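Local coordinates for protein genome packaging NTPase B204 (Sulfolobus turreted icosahedral virus 2, PDB 4KFU) that probably hydrolyses ATP, as a P-loop NTPase of the FtsK-HerA superfamily, to power packaging of viral DNA into the capsid, at residues A[137-149]-A[161-173]. Residues are numbered along the deposited sequence; the frame is centred on the assembly and turned at random.
Sequences TQRVYDLMPIVYK and EPNELRWISKYIS
Val140 and Glu164 bring the two backbones to 5.8 Å, CA to CA, and from there helix 162-171 runs past the short helix 145-149 at 46°, their axes 10.5 Å apart at closest approach. In this P-loop NTPase fold the first segment leaves the end of central strand 131-137, where Gln138 lines the nucleotide pocket, and turns through a 3-10 segment against helix 162-171. The one direct hydrogen bond between them runs from Val140 N to Glu164 OE2, 3.1 Å and fairly straight at 161°, meeting the oxygen on its anti side but tilted out of the carboxylate plane. A water lies 2.7 Å from both Glu164 OE2 and Gln138 O and links the two, while Thr159 holds the other carboxylate oxygen.

Trp167 is the central side chain. Tyr141 CA sits over the indole six-membered ring, 3.5 Å from its centroid, in a CH-pi contact almost on the ring normal. With CG set between backbone N and carbonyl carbon (chi1 54°), the Tyr141 ring swings beyond the indole and turns an edge to its five-membered ring, the planes steeply inclined. Tyr171 packs on the opposite indole face, and Tyr111 adds another edge-to-face partner. Further along, Pro145 CB sits 3.6 Å over the centre of the Tyr171 ring in a second CH-pi contact, while Pro145 CG reaches Trp167 CH2.

Val140 CG1 packs against Trp167 CB at 3.6 Å, and Ile172 lies against Tyr148 CB. Tyr148 reaches back to the start of the 3-10 segment: its OH donates to Val140 O at 2.6 Å, in the carbonyl plane and on a lone pair.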
loop_
_atom_site.group_PDB
_atom_site.type_symbol
_atom_site.label_atom_id
_atom_site.label_comp_id
_atom_site.label_asym_id
_atom_site.label_seq_id
_atom_site.Cartn_x
_atom_site.Cartn_y
_atom_site.Cartn_z
ATOM N N THR A 137 2.366 -0.373 6.084
ATOM C CA THR A 137 2.330 0.028 7.490
ATOM C C THR A 137 3.378 -0.703 8.301
ATOM O O THR A 137 3.972 -1.671 7.816
ATOM C CB THR A 137 0.950 -0.213 8.123
ATOM O OG1 THR A 137 0.821 0.608 9.292
ATOM C CG2 THR A 137 0.767 -1.696 8.487
ATOM N N GLN A 138 3.600 -0.248 9.533
ATOM C CA GLN A 138 4.712 -0.757 10.344
ATOM C C GLN A 138 4.337 -1.975 11.192
ATOM O O GLN A 138 5.099 -2.921 11.270
ATOM C CB GLN A 138 5.285 0.351 11.235
ATOM C CG GLN A 138 5.564 1.660 10.476
ATOM C CD GLN A 138 6.974 2.199 10.674
ATOM O OE1 GLN A 138 7.739 2.350 9.706
ATOM N NE2 GLN A 138 7.319 2.518 11.922
ATOM N N ARG A 139 3.176 -1.933 11.834
ATOM C CA ARG A 139 2.689 -3.059 12.643
ATOM C C ARG A 139 1.359 -3.536 12.069
ATOM O O ARG A 139 0.577 -2.721 11.573
ATOM C CB ARG A 139 2.497 -2.650 14.115
ATOM C CG ARG A 139 3.717 -1.970 14.780
ATOM C CD ARG A 139 4.614 -2.951 15.518
ATOM N NE ARG A 139 5.794 -2.297 16.100
ATOM C CZ ARG A 139 6.119 -2.304 17.396
ATOM N NH1 ARG A 139 5.357 -2.933 18.284
ATOM N NH2 ARG A 139 7.223 -1.683 17.805
ATOM N N VAL A 140 1.087 -4.842 12.125
ATOM C CA VAL A 140 -0.159 -5.365 11.532
ATOM C C VAL A 140 -1.378 -4.711 12.172
ATOM O O VAL A 140 -2.362 -4.387 11.483
ATOM C CB VAL A 140 -0.249 -6.924 11.646
ATOM C CG1 VAL A 140 -0.208 -7.350 13.084
ATOM C CG2 VAL A 140 -1.519 -7.448 11.016
ATOM N N TYR A 141 -1.297 -4.464 13.476
ATOM C CA TYR A 141 -2.435 -3.917 14.211
ATOM C C TYR A 141 -2.649 -2.398 14.041
ATOM O O TYR A 141 -3.557 -1.827 14.658
ATOM C CB TYR A 141 -2.361 -4.322 15.694
ATOM C CG TYR A 141 -1.053 -3.971 16.391
ATOM C CD1 TYR A 141 -0.707 -2.642 16.633
ATOM C CD2 TYR A 141 -0.185 -4.968 16.840
ATOM C CE1 TYR A 141 0.475 -2.311 17.277
ATOM C CE2 TYR A 141 0.993 -4.648 17.489
ATOM C CZ TYR A 141 1.316 -3.316 17.705
ATOM O OH TYR A 141 2.484 -2.983 18.353
ATOM N N ASP A 142 -1.842 -1.758 13.191
ATOM C CA ASP A 142 -2.008 -0.333 12.892
ATOM C C ASP A 142 -3.250 -0.102 12.045
ATOM O O ASP A 142 -3.806 0.986 12.060
ATOM C CB ASP A 142 -0.822 0.227 12.089
ATOM C CG ASP A 142 0.470 0.306 12.890
ATOM O OD1 ASP A 142 0.439 0.222 14.134
ATOM O OD2 ASP A 142 1.522 0.453 12.237
ATOM N N LEU A 143 -3.674 -1.114 11.289
ATOM C CA LEU A 143 -4.761 -0.909 10.319
ATOM C C LEU A 143 -6.066 -1.621 10.670
ATOM O O LEU A 143 -6.057 -2.616 11.397
ATOM C CB LEU A 143 -4.313 -1.385 8.934
ATOM C CG LEU A 143 -2.968 -0.877 8.419
ATOM C CD1 LEU A 143 -2.677 -1.456 7.041
ATOM C CD2 LEU A 143 -2.932 0.657 8.393
ATOM N N MET A 144 -7.171 -1.132 10.104
ATOM C CA MET A 144 -8.453 -1.810 10.184
ATOM C C MET A 144 -8.326 -3.240 9.694
ATOM O O MET A 144 -7.792 -3.473 8.615
ATOM C CB MET A 144 -9.479 -1.097 9.285
ATOM C CG MET A 144 -10.054 0.171 9.865
ATOM S SD MET A 144 -10.611 1.326 8.579
ATOM C CE MET A 144 -10.740 0.246 7.191
ATOM N N PRO A 145 -8.801 -4.213 10.491
ATOM C CA PRO A 145 -8.730 -5.621 10.077
ATOM C C PRO A 145 -9.379 -5.874 8.719
ATOM O O PRO A 145 -8.926 -6.772 8.012
ATOM C CB PRO A 145 -9.504 -6.345 11.180
ATOM C CG PRO A 145 -9.329 -5.481 12.379
ATOM C CD PRO A 145 -9.318 -4.066 11.864
ATOM N N ILE A 146 -10.386 -5.088 8.332
ATOM C CA ILE A 146 -11.000 -5.298 7.014
ATOM C C ILE A 146 -10.044 -5.081 5.845
ATOM O O ILE A 146 -10.228 -5.671 4.775
ATOM C CB ILE A 146 -12.312 -4.509 6.806
ATOM C CG1 ILE A 146 -12.098 -3.000 7.028
ATOM C CG2 ILE A 146 -13.392 -5.057 7.723
ATOM C CD1 ILE A 146 -13.260 -2.163 6.533
ATOM N N VAL A 147 -9.023 -4.250 6.039
ATOM C CA VAL A 147 -7.952 -4.154 5.038
ATOM C C VAL A 147 -7.347 -5.518 4.709
ATOM O O VAL A 147 -7.112 -5.844 3.537
ATOM C CB VAL A 147 -6.818 -3.187 5.479
ATOM C CG1 VAL A 147 -5.626 -3.280 4.525
ATOM C CG2 VAL A 147 -7.328 -1.756 5.547
ATOM N N TYR A 148 -7.092 -6.338 5.730
ATOM C CA TYR A 148 -6.500 -7.644 5.454
ATOM C C TYR A 148 -7.509 -8.621 4.860
ATOM O O TYR A 148 -7.136 -9.474 4.058
ATOM C CB TYR A 148 -5.813 -8.234 6.698
ATOM C CG TYR A 148 -4.826 -7.275 7.311
ATOM C CD1 TYR A 148 -3.628 -6.996 6.675
ATOM C CD2 TYR A 148 -5.102 -6.623 8.513
ATOM C CE1 TYR A 148 -2.709 -6.100 7.224
ATOM C CE2 TYR A 148 -4.192 -5.709 9.065
ATOM C CZ TYR A 148 -2.991 -5.468 8.406
ATOM O OH TYR A 148 -2.075 -4.586 8.942
ATOM N N LYS A 149 -8.777 -8.500 5.243
ATOM C CA LYS A 149 -9.803 -9.370 4.680
ATOM C C LYS A 149 -10.070 -9.051 3.203
ATOM O O LYS A 149 -10.431 -9.934 2.415
ATOM C CB LYS A 149 -11.099 -9.250 5.475
ATOM C CG LYS A 149 -10.958 -9.511 6.981
ATOM C CD LYS A 149 -10.288 -10.851 7.274
ATOM C CE LYS A 149 -11.117 -12.009 6.772
ATOM N NZ LYS A 149 -11.119 -13.140 7.749
ATOM N N GLU A 161 6.386 -10.248 17.697
ATOM C CA GLU A 161 5.587 -9.524 18.685
ATOM C C GLU A 161 4.219 -10.205 18.850
ATOM O O GLU A 161 3.481 -10.351 17.880
ATOM C CB GLU A 161 5.447 -8.059 18.272
ATOM C CG GLU A 161 5.075 -7.118 19.406
ATOM C CD GLU A 161 3.586 -7.117 19.708
ATOM O OE1 GLU A 161 2.787 -7.311 18.764
ATOM O OE2 GLU A 161 3.211 -6.930 20.890
ATOM N N PRO A 162 3.891 -10.644 20.083
ATOM C CA PRO A 162 2.724 -11.497 20.356
ATOM C C PRO A 162 1.397 -10.923 19.861
ATOM O O PRO A 162 0.604 -11.680 19.309
ATOM C CB PRO A 162 2.721 -11.612 21.888
ATOM C CG PRO A 162 4.137 -11.416 22.275
ATOM C CD PRO A 162 4.690 -10.404 21.301
ATOM N N ASN A 163 1.155 -9.627 20.032
ATOM C CA ASN A 163 -0.086 -9.050 19.509
ATOM C C ASN A 163 -0.135 -9.084 17.982
ATOM O O ASN A 163 -1.190 -9.316 17.381
ATOM C CB ASN A 163 -0.334 -7.623 20.023
ATOM C CG ASN A 163 -1.807 -7.210 19.896
ATOM O OD1 ASN A 163 -2.712 -8.053 20.005
ATOM N ND2 ASN A 163 -2.053 -5.919 19.661
ATOM N N GLU A 164 1.012 -8.858 17.349
ATOM C CA GLU A 164 1.081 -8.969 15.902
ATOM C C GLU A 164 0.797 -10.385 15.439
ATOM O O GLU A 164 0.076 -10.578 14.477
ATOM C CB GLU A 164 2.457 -8.544 15.383
ATOM C CG GLU A 164 2.677 -7.051 15.353
ATOM C CD GLU A 164 3.795 -6.643 14.381
ATOM O OE1 GLU A 164 4.960 -6.595 14.820
ATOM O OE2 GLU A 164 3.514 -6.368 13.182
ATOM N N LEU A 165 1.401 -11.375 16.097
ATOM C CA LEU A 165 1.199 -12.773 15.723
ATOM C C LEU A 165 -0.273 -13.176 15.868
ATOM O O LEU A 165 -0.804 -13.938 15.061
ATOM C CB LEU A 165 2.100 -13.684 16.574
ATOM C CG LEU A 165 3.602 -13.464 16.386
ATOM C CD1 LEU A 165 4.437 -14.384 17.289
ATOM C CD2 LEU A 165 3.956 -13.659 14.910
ATOM N N ARG A 166 -0.926 -12.655 16.896
ATOM C CA ARG A 166 -2.343 -12.949 17.137
ATOM C C ARG A 166 -3.229 -12.344 16.051
ATOM O O ARG A 166 -4.217 -12.954 15.627
ATOM C CB ARG A 166 -2.770 -12.416 18.507
ATOM C CG ARG A 166 -4.213 -12.722 18.860
ATOM C CD ARG A 166 -4.626 -12.113 20.207
ATOM N NE ARG A 166 -4.438 -10.661 20.252
ATOM C CZ ARG A 166 -5.292 -9.778 19.737
ATOM N NH1 ARG A 166 -6.395 -10.194 19.122
ATOM N NH2 ARG A 166 -5.043 -8.478 19.832
ATOM N N TRP A 167 -2.892 -11.131 15.621
ATOM C CA TRP A 167 -3.631 -10.466 14.549
ATOM C C TRP A 167 -3.446 -11.223 13.248
ATOM O O TRP A 167 -4.393 -11.425 12.484
ATOM C CB TRP A 167 -3.103 -9.040 14.358
ATOM C CG TRP A 167 -3.843 -8.020 15.106
ATOM C CD1 TRP A 167 -3.956 -7.909 16.460
ATOM C CD2 TRP A 167 -4.590 -6.930 14.549
ATOM N NE1 TRP A 167 -4.724 -6.815 16.779
ATOM C CE2 TRP A 167 -5.124 -6.197 15.618
ATOM C CE3 TRP A 167 -4.838 -6.499 13.239
ATOM C CZ2 TRP A 167 -5.907 -5.055 15.432
ATOM C CZ3 TRP A 167 -5.616 -5.375 13.051
ATOM C CH2 TRP A 167 -6.141 -4.663 14.142
ATOM N N ILE A 168 -2.206 -11.599 12.975
ATOM C CA ILE A 168 -1.907 -12.337 11.764
ATOM C C ILE A 168 -2.707 -13.648 11.746
ATOM O O ILE A 168 -3.334 -13.986 10.736
ATOM C CB ILE A 168 -0.380 -12.603 11.637
ATOM C CG1 ILE A 168 0.377 -11.272 11.450
ATOM C CG2 ILE A 168 -0.081 -13.521 10.463
ATOM C CD1 ILE A 168 1.913 -11.439 11.499
ATOM N N SER A 169 -2.706 -14.369 12.865
ATOM C CA SER A 169 -3.431 -15.637 12.956
ATOM C C SER A 169 -4.918 -15.432 12.708
ATOM O O SER A 169 -5.562 -16.217 12.010
ATOM C CB SER A 169 -3.259 -16.253 14.347
ATOM O OG SER A 169 -1.903 -16.526 14.614
ATOM N N LYS A 170 -5.458 -14.371 13.285
ATOM C CA LYS A 170 -6.904 -14.144 13.283
ATOM C C LYS A 170 -7.446 -13.580 11.966
ATOM O O LYS A 170 -8.578 -13.906 11.564
ATOM C CB LYS A 170 -7.273 -13.237 14.475
ATOM C CG LYS A 170 -8.770 -12.909 14.640
ATOM C CD LYS A 170 -9.001 -12.203 15.980
ATOM C CE LYS A 170 -10.430 -11.650 16.128
ATOM N NZ LYS A 170 -11.455 -12.731 16.217
ATOM N N TYR A 171 -6.656 -12.751 11.285
ATOM C CA TYR A 171 -7.196 -11.994 10.146
ATOM C C TYR A 171 -6.528 -12.316 8.829
ATOM O O TYR A 171 -6.971 -11.852 7.777
ATOM C CB TYR A 171 -7.064 -10.482 10.372
ATOM C CG TYR A 171 -7.792 -9.969 11.574
ATOM C CD1 TYR A 171 -9.176 -10.070 11.674
ATOM C CD2 TYR A 171 -7.098 -9.365 12.611
ATOM C CE1 TYR A 171 -9.847 -9.583 12.791
ATOM C CE2 TYR A 171 -7.756 -8.872 13.720
ATOM C CZ TYR A 171 -9.128 -8.980 13.799
ATOM O OH TYR A 171 -9.754 -8.500 14.910
ATOM N N ILE A 172 -5.437 -13.064 8.885
ATOM C CA ILE A 172 -4.664 -13.355 7.689
ATOM C C ILE A 172 -4.499 -14.872 7.552
ATOM O O ILE A 172 -5.186 -15.502 6.748
ATOM C CB ILE A 172 -3.275 -12.675 7.721
ATOM C CG1 ILE A 172 -3.422 -11.150 7.827
ATOM C CG2 ILE A 172 -2.471 -13.040 6.473
ATOM C CD1 ILE A 172 -2.071 -10.435 7.968
ATOM N N SER A 173 -3.591 -15.458 8.336
ATOM C CA SER A 173 -3.364 -16.899 8.288
ATOM C C SER A 173 -2.493 -17.375 9.451
ATOM O O SER A 173 -1.443 -16.793 9.737
ATOM C CB SER A 173 -2.706 -17.280 6.963
ATOM O OG SER A 173 -2.224 -18.614 7.012
HETATM O O HOH W 1 5.541 -5.603 11.571
HETATM O O HOH W 2 -6.918 -11.880 4.905
#